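Local coordinates for uncharacterized protein ygiD (Escherichia coli, PDB 2PW6) that cleaves the aromatic ring of DOPA between carbons 4 and 5 in vitro as a zinc-dependent extradiol dioxygenase, although its physiological substrate is unknown, at residues 176-181 with 228-233; 191-196 with 260-265; 147-152 with 234-239; 56-61 with 115-120; 17-22 with 266-271. One frame throughout, in Å; residues are numbered along the deposited sequence.

In the fold
Contacts 3, 4 and 5 each bring one histidine to the same zinc ion: His234, His57 and His22. Their NE2 atoms crowd together, His234 NE2 lying 3.1 Å from His57 NE2 and 3.7 Å from His22 NE2, and Asp86 of the second subunit is the fourth ligand. Contact 1 holds a different zinc ion through His177, whose NE2 lies 3.4 Å from His234 CE1, with the two rings stacked. Contact 2 is a step further out and joins contact 1 by Thr181 O to Tyr191 OH (2.8 Å); its centre is about 18 Å from that of contact 5. Contact 5 pairs strands from the two chain ends, enclosing all the other contacts in sequence.

Contact 1: residues 176-181 with 228-233; sequences VHNLRT and SNPTPE. With ZN (zinc ion), chain D.
The zinc-binding residue His177 meets Ser228 in a buried part of the metal centre, where the loop after strand 167-173 meets the end of helix 225-228. A single residue supplies both protein contacts to this zinc ion within the two segments: His177 ND1 at 2.0 Å and its own carbonyl O at 2.3 Å. CG, anti to the backbone N (chi1 -174°), lies beside the carbonyl carbon, consistent with ND1 and O of one residue sharing the ion. The backbone of the same residue is fixed by a short bond from His177 N to Ser228 O (2.7 Å, 166° at the hydrogen), received nearly along the C=O axis. Pro230 then covers the loop: its CD lies 3.6 Å from His177 O, while its CG packs at 3.5 Å against ND2 of Asn178, an amide that donates to the carbonyl of Leu227. Asn229 turns its own amide to the carbonyl of Val175. Glu233 OE2 stays 3.9 Å from the zinc ion, too far for a metal bond, and Thr231 OG1 holds OE1 at 2.6 Å through its syn lone pair. At the other nitrogen of the His177 ring, NE2 is bonded to Asp86 OD1 of the second subunit. The chemistry implies a metal gripped by one chelating residue, with a carboxylate close by but not bound, which might favour the positive charge.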
# COMPACT_ATOMS: atom_id res chain seq x y z
N VAL A 176 -8.41 -2.55 16.28
CA VAL A 176 -8.52 -3.99 15.95
C VAL A 176 -8.11 -4.23 14.52
O VAL A 176 -8.69 -3.64 13.58
CB VAL A 176 -9.98 -4.63 16.14
CG1 VAL A 176 -9.95 -6.14 15.86
CG2 VAL A 176 -10.55 -4.35 17.53
N HIS A 177 -7.14 -5.11 14.32
CA HIS A 177 -6.54 -5.20 13.02
C HIS A 177 -5.86 -6.52 12.77
O HIS A 177 -4.63 -6.64 12.90
CB HIS A 177 -5.56 -4.01 12.78
CG HIS A 177 -5.02 -3.97 11.38
ND1 HIS A 177 -4.04 -4.85 10.93
CD2 HIS A 177 -5.36 -3.19 10.32
CE1 HIS A 177 -3.76 -4.55 9.67
NE2 HIS A 177 -4.56 -3.56 9.27
N ASN A 178 -6.66 -7.49 12.36
CA ASN A 178 -6.16 -8.82 12.05
C ASN A 178 -6.76 -9.15 10.71
O ASN A 178 -7.96 -9.36 10.63
CB ASN A 178 -6.56 -9.84 13.13
CG ASN A 178 -5.83 -11.19 12.97
OD1 ASN A 178 -5.57 -11.61 11.87
ND2 ASN A 178 -5.48 -11.83 14.10
N LEU A 179 -5.94 -9.10 9.65
CA LEU A 179 -6.42 -9.28 8.27
C LEU A 179 -6.59 -10.75 7.89
O LEU A 179 -7.18 -11.08 6.87
CB LEU A 179 -5.53 -8.52 7.25
CG LEU A 179 -5.50 -6.99 7.49
CD1 LEU A 179 -4.80 -6.27 6.41
CD2 LEU A 179 -6.90 -6.43 7.62
N ARG A 180 -6.08 -11.62 8.74
CA ARG A 180 -6.37 -13.04 8.64
C ARG A 180 -7.80 -13.41 9.06
O ARG A 180 -8.24 -14.51 8.77
CB ARG A 180 -5.43 -13.83 9.51
CG ARG A 180 -4.00 -13.70 9.18
CD ARG A 180 -3.31 -14.15 10.42
NE ARG A 180 -1.88 -13.98 10.33
CZ ARG A 180 -1.09 -13.83 11.38
NH1 ARG A 180 -1.58 -13.83 12.63
NH2 ARG A 180 0.21 -13.68 11.16
N THR A 181 -8.48 -12.52 9.79
CA THR A 181 -9.86 -12.77 10.20
C THR A 181 -10.85 -11.91 9.46
O THR A 181 -12.05 -11.98 9.73
CB THR A 181 -10.09 -12.52 11.69
OG1 THR A 181 -9.94 -11.12 11.96
CG2 THR A 181 -9.14 -13.34 12.56
N SER A 228 -6.36 -9.36 18.39
CA SER A 228 -6.82 -8.09 17.85
C SER A 228 -5.69 -7.28 17.16
O SER A 228 -5.95 -6.47 16.27
CB SER A 228 -7.39 -7.25 18.97
OG SER A 228 -8.70 -7.67 19.32
N ASN A 229 -4.45 -7.55 17.59
CA ASN A 229 -3.26 -6.81 17.21
C ASN A 229 -2.07 -7.75 17.26
O ASN A 229 -1.29 -7.69 18.21
CB ASN A 229 -3.04 -5.61 18.17
CG ASN A 229 -4.12 -4.52 18.06
OD1 ASN A 229 -4.27 -3.89 17.03
ND2 ASN A 229 -4.84 -4.28 19.15
N PRO A 230 -1.92 -8.63 16.25
CA PRO A 230 -0.77 -9.57 16.22
C PRO A 230 0.59 -8.89 16.07
O PRO A 230 1.63 -9.52 16.35
CB PRO A 230 -1.04 -10.44 14.98
CG PRO A 230 -2.46 -10.15 14.55
CD PRO A 230 -2.84 -8.81 15.10
N THR A 231 0.59 -7.64 15.60
CA THR A 231 1.78 -6.76 15.63
C THR A 231 1.26 -5.45 16.12
O THR A 231 0.06 -5.21 16.01
CB THR A 231 2.37 -6.56 14.25
OG1 THR A 231 1.32 -6.27 13.31
CG2 THR A 231 3.14 -7.79 13.84
N PRO A 232 2.11 -4.62 16.75
CA PRO A 232 1.53 -3.45 17.37
C PRO A 232 1.16 -2.24 16.48
O PRO A 232 0.44 -1.40 16.99
CB PRO A 232 2.61 -3.04 18.41
CG PRO A 232 3.63 -4.12 18.40
CD PRO A 232 3.56 -4.70 17.03
N GLU A 233 1.56 -2.17 15.22
CA GLU A 233 1.65 -0.88 14.46
C GLU A 233 0.32 -0.14 14.27
O GLU A 233 0.28 1.08 14.37
CB GLU A 233 2.38 -1.03 13.11
CG GLU A 233 1.54 -1.66 11.98
CD GLU A 233 1.23 -3.14 12.20
OE1 GLU A 233 2.12 -3.84 12.74
OE2 GLU A 233 0.12 -3.61 11.83
ZN ZN D . -2.74 -6.23 11.68

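Contact 2: residues 191-196 with 260-265; sequences YPWATS and MGSLSM
Tyr191, the N-cap of helix 192-202, meets Gly261 in the turn that links strand 258-259 to strand 263-264. Its backbone N donates to Gly261 O at 3.1 Å; the bond is bent, 140° at the hydrogen, but arrives in the carbonyl plane on a lone pair. The phenol ring lies against the same glycine. Gly261 CA sits over one face, 4.0 Å from the ring centroid and 14° off the normal, a CH-pi contact displaced toward the rim. That approach depends on the absence of a side chain at Gly261, which also takes a positive phi of 82°. Ser262 follows with its CB near the ring plane, at the edge, 3.8 Å from Tyr191 CD2, and the same CB is 3.7 Å from CH2 of Trp193. The indole in turn has Tyr191 CB 3.3 Å above one of its faces, so the start of the tyrosine side chain, not its ring, packs on the indole. Ala194 CB completes the patch by closing to 3.4 Å on Gly261 O. The tyrosine OH is bonded to the carbonyl of Thr181, and Ser262 OG to the hydroxyl of that threonine. A classic beta bulge sets Ser262 and Leu263 together across from Glu259; from there strand 263-264 bonds through Ser264 to Val176, while Trp193 packs on Leu227 and Ser228 of helix 225-228 and Thr195 on Ile258 of strand 258-259.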
# COMPACT_ATOMS: atom_id res chain seq x y z
N TYR A 191 -17.30 -9.88 14.93
CA TYR A 191 -16.84 -10.95 15.79
C TYR A 191 -16.91 -10.54 17.22
O TYR A 191 -16.61 -9.39 17.53
CB TYR A 191 -15.39 -11.26 15.47
CG TYR A 191 -15.18 -11.74 14.08
CD1 TYR A 191 -16.12 -12.57 13.46
CD2 TYR A 191 -14.03 -11.40 13.39
CE1 TYR A 191 -15.91 -13.03 12.16
CE2 TYR A 191 -13.82 -11.86 12.11
CZ TYR A 191 -14.75 -12.68 11.51
OH TYR A 191 -14.51 -13.14 10.23
N PRO A 192 -17.32 -11.46 18.12
CA PRO A 192 -17.50 -11.08 19.51
C PRO A 192 -16.18 -10.69 20.19
O PRO A 192 -16.18 -9.83 21.05
CB PRO A 192 -18.11 -12.34 20.14
CG PRO A 192 -18.69 -13.11 18.98
CD PRO A 192 -17.68 -12.87 17.90
N TRP A 193 -15.08 -11.35 19.82
CA TRP A 193 -13.79 -11.01 20.37
C TRP A 193 -13.35 -9.60 19.91
O TRP A 193 -12.80 -8.83 20.69
CB TRP A 193 -12.75 -12.11 20.04
CG TRP A 193 -12.52 -12.30 18.57
CD1 TRP A 193 -13.15 -13.18 17.77
CD2 TRP A 193 -11.60 -11.57 17.74
NE1 TRP A 193 -12.70 -13.05 16.47
CE2 TRP A 193 -11.74 -12.07 16.43
CE3 TRP A 193 -10.68 -10.53 17.97
CZ2 TRP A 193 -10.99 -11.59 15.36
CZ3 TRP A 193 -9.95 -10.04 16.90
CH2 TRP A 193 -10.10 -10.58 15.62
N ALA A 194 -13.65 -9.25 18.66
CA ALA A 194 -13.44 -7.90 18.16
C ALA A 194 -14.17 -6.85 19.00
O ALA A 194 -13.54 -5.84 19.40
CB ALA A 194 -13.79 -7.78 16.67
N THR A 195 -15.46 -7.06 19.28
CA THR A 195 -16.28 -6.14 20.09
C THR A 195 -15.77 -6.11 21.51
O THR A 195 -15.64 -5.04 22.13
CB THR A 195 -17.79 -6.53 20.08
OG1 THR A 195 -18.35 -6.29 18.78
CG2 THR A 195 -18.58 -5.72 21.07
N SER A 196 -15.48 -7.30 22.05
CA SER A 196 -14.82 -7.40 23.36
C SER A 196 -13.58 -6.46 23.48
O SER A 196 -13.56 -5.56 24.32
CB SER A 196 -14.45 -8.85 23.69
OG SER A 196 -14.06 -8.98 25.05
N MSE A 260 -16.26 -5.55 8.44
CA MSE A 260 -15.78 -6.86 8.01
C MSE A 260 -15.39 -7.80 9.14
O MSE A 260 -14.43 -8.56 9.02
CB MSE A 260 -14.64 -6.70 7.01
CG MSE A 260 -15.07 -5.92 5.76
SE MSE A 260 -13.58 -5.51 4.57
CE MSE A 260 -12.78 -4.07 5.61
N GLY A 261 -16.14 -7.73 10.25
CA GLY A 261 -15.94 -8.58 11.40
C GLY A 261 -14.84 -8.17 12.36
O GLY A 261 -15.02 -8.26 13.58
N SER A 262 -13.69 -7.73 11.85
CA SER A 262 -12.62 -7.32 12.79
C SER A 262 -11.87 -6.01 12.50
O SER A 262 -11.02 -5.64 13.28
CB SER A 262 -11.63 -8.47 13.02
OG SER A 262 -11.16 -8.91 11.78
N LEU A 263 -12.18 -5.30 11.42
CA LEU A 263 -11.56 -3.99 11.22
C LEU A 263 -12.22 -2.92 12.08
O LEU A 263 -13.26 -2.38 11.71
CB LEU A 263 -11.58 -3.61 9.74
CG LEU A 263 -10.66 -2.48 9.26
CD1 LEU A 263 -9.14 -2.74 9.57
CD2 LEU A 263 -10.85 -2.33 7.80
N SER A 264 -11.62 -2.58 13.22
CA SER A 264 -12.21 -1.50 14.03
C SER A 264 -11.95 -0.06 13.52
O SER A 264 -10.83 0.31 13.14
CB SER A 264 -11.91 -1.62 15.51
OG SER A 264 -12.55 -0.54 16.18
N MSE A 265 -13.03 0.71 13.51
CA MSE A 265 -13.05 2.02 12.87
C MSE A 265 -13.17 3.10 13.94
O MSE A 265 -13.42 4.27 13.64
CB MSE A 265 -14.21 2.13 11.87
CG MSE A 265 -14.10 1.35 10.56
SE MSE A 265 -12.42 1.48 9.50
CE MSE A 265 -13.14 1.76 7.73

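Contact 3: residues 147-152 with 234-239. With ZN (zinc ion), chain B.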
# COMPACT_ATOMS: atom_id res chain seq x y z
N LYS A 147 10.48 -0.00 20.39
CA LYS A 147 10.10 0.59 21.65
C LYS A 147 8.77 0.04 22.15
O LYS A 147 7.90 -0.25 21.33
CB LYS A 147 10.03 2.12 21.52
CG LYS A 147 11.37 2.80 21.27
CD LYS A 147 12.42 2.39 22.34
CE LYS A 147 13.58 3.36 22.39
NZ LYS A 147 14.36 3.35 21.13
N PRO A 148 8.61 -0.10 23.49
CA PRO A 148 7.36 -0.61 24.04
C PRO A 148 6.26 0.44 24.08
O PRO A 148 6.53 1.64 23.97
CB PRO A 148 7.76 -0.99 25.49
CG PRO A 148 8.88 0.01 25.84
CD PRO A 148 9.63 0.15 24.54
N ALA A 149 5.04 -0.04 24.30
CA ALA A 149 3.82 0.77 24.29
C ALA A 149 3.84 2.03 25.16
O ALA A 149 3.23 3.05 24.79
CB ALA A 149 2.60 -0.11 24.67
N ALA A 150 4.48 1.91 26.33
CA ALA A 150 4.62 2.98 27.31
C ALA A 150 5.42 4.17 26.73
O ALA A 150 5.09 5.33 26.95
CB ALA A 150 5.31 2.42 28.58
N TRP A 151 6.45 3.82 25.97
CA TRP A 151 7.32 4.75 25.29
C TRP A 151 6.54 5.55 24.22
O TRP A 151 6.62 6.79 24.17
CB TRP A 151 8.50 3.95 24.69
CG TRP A 151 9.61 4.79 24.16
CD1 TRP A 151 10.77 5.15 24.82
CD2 TRP A 151 9.68 5.40 22.86
NE1 TRP A 151 11.56 5.92 23.99
CE2 TRP A 151 10.92 6.09 22.78
CE3 TRP A 151 8.82 5.41 21.74
CZ2 TRP A 151 11.31 6.79 21.64
CZ3 TRP A 151 9.22 6.10 20.60
CH2 TRP A 151 10.46 6.79 20.56
N HIS A 152 5.78 4.85 23.38
CA HIS A 152 4.89 5.51 22.43
C HIS A 152 3.86 6.39 23.10
O HIS A 152 3.54 7.45 22.57
CB HIS A 152 4.24 4.48 21.53
CG HIS A 152 5.24 3.63 20.82
ND1 HIS A 152 5.98 4.11 19.77
CD2 HIS A 152 5.66 2.36 21.04
CE1 HIS A 152 6.79 3.15 19.34
NE2 HIS A 152 6.62 2.08 20.10
N HIS A 234 -0.77 -0.87 14.02
CA HIS A 234 -2.08 -0.21 13.82
C HIS A 234 -2.78 0.27 15.06
O HIS A 234 -3.69 1.11 15.00
CB HIS A 234 -3.01 -1.06 12.98
CG HIS A 234 -2.85 -0.88 11.50
ND1 HIS A 234 -1.90 -1.55 10.78
CD2 HIS A 234 -3.61 -0.24 10.59
CE1 HIS A 234 -2.04 -1.29 9.49
NE2 HIS A 234 -3.07 -0.49 9.34
N TYR A 235 -2.32 -0.24 16.20
CA TYR A 235 -2.80 0.21 17.49
C TYR A 235 -2.01 1.38 18.16
O TYR A 235 -2.60 2.29 18.79
CB TYR A 235 -2.75 -0.98 18.42
CG TYR A 235 -3.22 -0.67 19.79
CD1 TYR A 235 -4.58 -0.62 20.06
CD2 TYR A 235 -2.30 -0.41 20.83
CE1 TYR A 235 -5.05 -0.32 21.36
CE2 TYR A 235 -2.76 -0.10 22.13
CZ TYR A 235 -4.14 -0.06 22.38
OH TYR A 235 -4.65 0.23 23.66
N LEU A 236 -0.69 1.32 18.06
CA LEU A 236 0.24 2.28 18.69
C LEU A 236 -0.08 3.77 18.44
O LEU A 236 0.13 4.58 19.35
CB LEU A 236 1.71 1.98 18.30
CG LEU A 236 2.36 0.75 18.96
CD1 LEU A 236 3.81 0.46 18.43
CD2 LEU A 236 2.35 0.84 20.51
N PRO A 237 -0.60 4.13 17.24
CA PRO A 237 -0.91 5.50 16.94
C PRO A 237 -1.89 6.16 17.88
O PRO A 237 -1.79 7.38 18.09
CB PRO A 237 -1.48 5.43 15.50
CG PRO A 237 -0.86 4.26 14.93
CD PRO A 237 -0.83 3.28 16.05
N LEU A 238 -2.82 5.40 18.44
CA LEU A 238 -3.74 5.90 19.43
C LEU A 238 -3.03 6.40 20.68
O LEU A 238 -3.47 7.34 21.31
CB LEU A 238 -4.77 4.80 19.82
CG LEU A 238 -5.71 5.11 20.99
CD1 LEU A 238 -6.52 6.33 20.71
CD2 LEU A 238 -6.63 3.93 21.35
N LEU A 239 -1.95 5.73 21.06
CA LEU A 239 -1.19 6.10 22.23
C LEU A 239 -0.53 7.46 22.05
O LEU A 239 -0.41 8.20 23.01
CB LEU A 239 -0.18 5.00 22.55
CG LEU A 239 -0.84 3.64 22.89
CD1 LEU A 239 0.19 2.66 23.42
CD2 LEU A 239 -2.05 3.79 23.90
ZN ZN B . -3.80 0.21 7.64
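The unusual feature is an imidazole whose two faces pack on carbon atoms while its nitrogens are hydrogen-bonded: His152 takes the methyls of Leu236 on one face, with nearby Trp151 covering the other. Leu236 CD1 stands over the ring, 3.9 Å from its centroid and 23° off the normal, offset toward the rim, and CD2 approaches the ring's CD2 at 3.7 Å. The two side chains cross obliquely. On the opposite face Trp151 CE3 lies 3.7 Å above the plane. The edge is polar, and there NE2 donates to the carbonyl of Lys147 at 2.9 Å, a bent bond whose donor stands well above the carbonyl plane (61° out of it). ND1 is bonded to Tyr240 OH, and since both ring nitrogens have partners the rotation of the imidazole is defined. Beside it Leu239 CD1 packs on the Ala149 backbone and methyl, 3.4 Å from O and 3.9 Å from CB, while Leu236 CD2 lies 4.3 Å from the same CB. Just upstream of this second helix, His234 turns the other way and binds zinc through NE2 at 2.0 Å. The contact thus joins the N-terminal part of helix 149-159 to that of helix 236-243. His152 and Leu236 also rest on Ile143 of strand 138-144, Leu236 touches Phe59 of strand 50-60, and Tyr235 and Leu238 pack on helix 192-202.

Contact 4: residues 56-61 with 115-120; sequences AHWFTR and EAWGFD. With ZN (zinc ion), chain B.
Trp58 forms the tight part of this contact, its indole enclosed by Trp117, Gly118 and Phe119. Trp117 CE3 presses on one face of the indole, 3.6 Å from Trp58 CG, the two rings meeting obliquely with planes at 55°. In the ring plane, Trp58 NE1 donates to Gly118 O at 3.0 Å with a fairly straight N-H (158°). The benzo edge of the indole points toward the face of Phe119 in an offset edge-to-face pair, CZ2 lying 3.8 Å from Phe119 CD1. Next to this cluster Asp120 lies over a face of His57, its CB 3.8 Å from the ring centroid and the carboxylate plane only 24° from that of the imidazole. His57 binds zinc through NE2 at 2.3 Å; Asp120 OD2 is 4.1 Å from that nitrogen and 4.9 Å from the zinc ion, so it does not bind the metal. Trp117 and Gly118 are themselves partly exposed, forming the looser solvent side, and the chain before them, at Glu115, is exposed. Asp120 bonds Ser55 through OD1 and caps helix 121-130 at Ser123 N through OD2. Phe119 packs on that helix at Trp124 and Leu127, and Trp58 and Phe119 touch Gln140 of strand 138-144.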
# COMPACT_ATOMS: atom_id res chain seq x y z
N ALA A 56 0.08 4.10 11.10
CA ALA A 56 0.38 2.65 11.29
C ALA A 56 1.45 2.15 10.34
O ALA A 56 2.28 1.31 10.67
CB ALA A 56 -0.91 1.82 11.06
N HIS A 57 1.37 2.63 9.13
CA HIS A 57 2.23 2.14 8.08
C HIS A 57 3.65 2.78 8.01
O HIS A 57 4.40 2.41 7.16
CB HIS A 57 1.49 2.28 6.75
CG HIS A 57 0.26 1.43 6.64
ND1 HIS A 57 0.28 0.18 6.06
CD2 HIS A 57 -1.03 1.65 7.03
CE1 HIS A 57 -0.94 -0.33 6.09
NE2 HIS A 57 -1.75 0.53 6.68
N TRP A 58 4.01 3.69 8.90
CA TRP A 58 5.44 4.20 9.01
C TRP A 58 5.98 3.66 10.33
O TRP A 58 5.98 4.33 11.35
CB TRP A 58 5.55 5.74 8.91
CG TRP A 58 4.75 6.35 7.70
CD1 TRP A 58 4.72 5.89 6.40
CD2 TRP A 58 3.91 7.49 7.71
NE1 TRP A 58 3.88 6.66 5.62
CE2 TRP A 58 3.39 7.66 6.40
CE3 TRP A 58 3.57 8.43 8.70
CZ2 TRP A 58 2.53 8.71 6.07
CZ3 TRP A 58 2.72 9.48 8.36
CH2 TRP A 58 2.21 9.61 7.06
N PHE A 59 6.39 2.39 10.29
CA PHE A 59 6.76 1.58 11.47
C PHE A 59 8.21 1.14 11.20
O PHE A 59 8.45 0.26 10.37
CB PHE A 59 5.80 0.39 11.59
CG PHE A 59 5.85 -0.37 12.90
CD1 PHE A 59 5.76 0.27 14.12
CD2 PHE A 59 5.86 -1.79 12.89
CE1 PHE A 59 5.74 -0.44 15.35
CE2 PHE A 59 5.84 -2.54 14.14
CZ PHE A 59 5.78 -1.86 15.36
N THR A 60 9.16 1.78 11.87
CA THR A 60 10.58 1.77 11.46
C THR A 60 11.39 1.43 12.69
O THR A 60 10.92 1.64 13.77
CB THR A 60 11.03 3.23 10.99
OG1 THR A 60 10.74 4.18 12.04
CG2 THR A 60 10.31 3.67 9.73
N ARG A 61 12.62 0.93 12.56
CA ARG A 61 13.51 0.96 13.72
C ARG A 61 14.06 2.38 13.85
O ARG A 61 14.63 2.89 12.91
CB ARG A 61 14.67 -0.03 13.65
CG ARG A 61 15.30 -0.23 15.10
CD ARG A 61 16.75 -0.82 15.14
NE ARG A 61 17.00 -1.83 14.11
CZ ARG A 61 16.47 -3.06 14.09
NH1 ARG A 61 15.63 -3.46 15.06
NH2 ARG A 61 16.76 -3.89 13.09
N GLU A 115 12.81 13.84 1.30
CA GLU A 115 11.66 13.34 0.56
C GLU A 115 10.48 12.97 1.50
O GLU A 115 10.69 12.53 2.64
CB GLU A 115 12.12 12.13 -0.27
CG GLU A 115 11.34 11.83 -1.59
CD GLU A 115 12.03 10.78 -2.51
OE1 GLU A 115 11.33 10.07 -3.29
OE2 GLU A 115 13.29 10.66 -2.45
N ALA A 116 9.26 13.18 1.02
CA ALA A 116 8.05 12.67 1.68
C ALA A 116 8.02 11.13 1.64
O ALA A 116 8.57 10.54 0.75
CB ALA A 116 6.81 13.26 1.02
N TRP A 117 7.41 10.48 2.62
CA TRP A 117 7.07 9.04 2.47
C TRP A 117 5.70 8.90 1.82
O TRP A 117 4.80 9.67 2.13
CB TRP A 117 7.01 8.35 3.83
CG TRP A 117 8.22 8.54 4.68
CD1 TRP A 117 9.55 8.54 4.26
CD2 TRP A 117 8.24 8.77 6.08
NE1 TRP A 117 10.37 8.75 5.34
CE2 TRP A 117 9.59 8.91 6.47
CE3 TRP A 117 7.25 8.90 7.06
CZ2 TRP A 117 9.96 9.13 7.77
CZ3 TRP A 117 7.62 9.12 8.35
CH2 TRP A 117 8.95 9.22 8.71
N GLY A 118 5.52 7.93 0.96
CA GLY A 118 4.18 7.68 0.43
C GLY A 118 3.16 7.50 1.55
O GLY A 118 3.47 6.98 2.63
N PHE A 119 1.94 7.99 1.32
CA PHE A 119 0.83 7.80 2.24
C PHE A 119 0.18 6.45 1.95
O PHE A 119 -0.16 6.16 0.80
CB PHE A 119 -0.20 8.92 2.08
CG PHE A 119 0.28 10.26 2.60
CD1 PHE A 119 0.04 10.64 3.91
CD2 PHE A 119 0.97 11.13 1.77
CE1 PHE A 119 0.47 11.86 4.40
CE2 PHE A 119 1.42 12.38 2.26
CZ PHE A 119 1.17 12.73 3.57
N ASP A 120 0.02 5.61 2.97
CA ASP A 120 -0.88 4.44 2.84
C ASP A 120 -2.31 4.83 2.38
O ASP A 120 -2.76 5.94 2.65
CB ASP A 120 -0.94 3.69 4.17
CG ASP A 120 -1.30 4.57 5.31
OD1 ASP A 120 -0.45 5.33 5.80
OD2 ASP A 120 -2.44 4.49 5.77
ZN ZN B . -3.80 0.21 7.64

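Contact 5: residues 17-22 with 266-271. With ZN (zinc ion), chain B.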
# COMPACT_ATOMS: atom_id res chain seq x y z
N ALA A 17 -6.03 16.73 19.17
CA ALA A 17 -5.39 15.58 18.55
C ALA A 17 -6.44 14.52 18.15
O ALA A 17 -7.46 14.33 18.81
CB ALA A 17 -4.32 14.98 19.47
N LEU A 18 -6.18 13.85 17.03
CA LEU A 18 -7.12 12.95 16.41
C LEU A 18 -6.48 11.62 16.06
O LEU A 18 -5.45 11.59 15.38
CB LEU A 18 -7.68 13.57 15.14
CG LEU A 18 -9.00 14.32 15.22
CD1 LEU A 18 -8.98 15.47 16.21
CD2 LEU A 18 -9.29 14.85 13.84
N PHE A 19 -7.09 10.54 16.55
CA PHE A 19 -6.81 9.17 16.09
C PHE A 19 -7.95 8.72 15.21
O PHE A 19 -9.09 8.72 15.64
CB PHE A 19 -6.66 8.18 17.26
CG PHE A 19 -6.55 6.75 16.81
CD1 PHE A 19 -5.38 6.28 16.24
CD2 PHE A 19 -7.66 5.88 16.89
CE1 PHE A 19 -5.28 4.99 15.80
CE2 PHE A 19 -7.58 4.58 16.44
CZ PHE A 19 -6.40 4.12 15.91
N LEU A 20 -7.67 8.35 13.97
CA LEU A 20 -8.72 7.88 13.10
C LEU A 20 -8.48 6.41 12.76
O LEU A 20 -7.37 6.02 12.40
CB LEU A 20 -8.81 8.71 11.81
CG LEU A 20 -9.21 10.20 11.75
CD1 LEU A 20 -10.20 10.58 12.84
CD2 LEU A 20 -7.98 11.09 11.84
N GLY A 21 -9.55 5.61 12.89
CA GLY A 21 -9.61 4.28 12.32
C GLY A 21 -9.77 4.49 10.84
O GLY A 21 -10.65 5.21 10.41
N HIS A 22 -8.91 3.89 10.04
CA HIS A 22 -8.94 4.09 8.61
C HIS A 22 -9.26 2.85 7.81
O HIS A 22 -9.25 1.77 8.35
CB HIS A 22 -7.66 4.76 8.12
CG HIS A 22 -6.45 3.87 8.12
ND1 HIS A 22 -5.25 4.27 8.63
CD2 HIS A 22 -6.25 2.63 7.66
CE1 HIS A 22 -4.37 3.32 8.50
NE2 HIS A 22 -4.95 2.30 7.91
N LEU A 266 -12.99 2.69 15.18
CA LEU A 266 -12.97 3.58 16.31
C LEU A 266 -12.00 4.77 16.14
O LEU A 266 -10.77 4.60 16.19
CB LEU A 266 -12.59 2.81 17.57
CG LEU A 266 -12.57 3.63 18.85
CD1 LEU A 266 -13.95 4.22 19.17
CD2 LEU A 266 -12.13 2.76 19.95
N SER A 267 -12.60 5.96 15.98
CA SER A 267 -11.90 7.24 15.99
C SER A 267 -12.00 7.98 17.34
O SER A 267 -13.00 7.87 18.05
CB SER A 267 -12.41 8.08 14.85
OG SER A 267 -12.23 7.35 13.65
N VAL A 268 -10.95 8.73 17.68
CA VAL A 268 -10.86 9.39 18.99
C VAL A 268 -10.41 10.85 18.83
O VAL A 268 -9.44 11.13 18.13
CB VAL A 268 -9.92 8.60 19.96
CG1 VAL A 268 -9.75 9.33 21.32
CG2 VAL A 268 -10.42 7.16 20.14
N GLN A 269 -11.15 11.77 19.45
CA GLN A 269 -10.77 13.19 19.44
C GLN A 269 -10.34 13.60 20.85
O GLN A 269 -11.04 13.35 21.82
CB GLN A 269 -11.89 14.09 18.90
CG GLN A 269 -11.45 15.57 18.77
CD GLN A 269 -12.52 16.51 18.21
OE1 GLN A 269 -13.18 16.22 17.19
NE2 GLN A 269 -12.67 17.67 18.85
N ILE A 270 -9.15 14.17 20.95
CA ILE A 270 -8.66 14.69 22.23
C ILE A 270 -8.81 16.20 22.16
O ILE A 270 -8.25 16.85 21.27
CB ILE A 270 -7.18 14.29 22.49
CG1 ILE A 270 -7.05 12.76 22.66
CG2 ILE A 270 -6.59 15.11 23.63
CD1 ILE A 270 -7.14 12.23 24.06
N GLY A 271 -9.57 16.75 23.10
CA GLY A 271 -9.81 18.20 23.17
C GLY A 271 -10.60 18.74 22.00
O GLY A 271 -10.38 19.89 21.59
ZN ZN B . -3.80 0.21 7.64
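Phe19 and Val268 form a hydrogen-bonded pair of an antiparallel ladder, with Phe19 N to Val268 O at 2.9 Å and Val268 N to Phe19 O at 2.8 Å. Ala17 and Ile270 make the next such pair, the Ile270 N to Ala17 O bond being the straightest at 2.7 Å and 175°. Beyond the regular ladder a side chain takes over: Ser267 OG accepts from Gly21 N at 3.3 Å. Phe19 CG is anti to the backbone N (chi1 173°); at the ring edge CE2 lies 3.2 Å from Leu266 O. On the other face, Leu18 CD1 runs alongside Gln269, 3.6 Å from its CG. Outward from this shell, helix 236-243 covers the Phe19 face through Pro237, Leu238 and Val241, whereas helix 121-130 meets Leu18 and Leu20. Strand 17-21 also bonds to strand 167-173 on its other edge. Where it ends, His22 binds zinc through NE2 at 2.4 Å, and Ser172 OG holds its ND1. Helices on both faces of a mixed sheet make an alpha/beta/alpha sandwich, and here the strand end carries a zinc ligand.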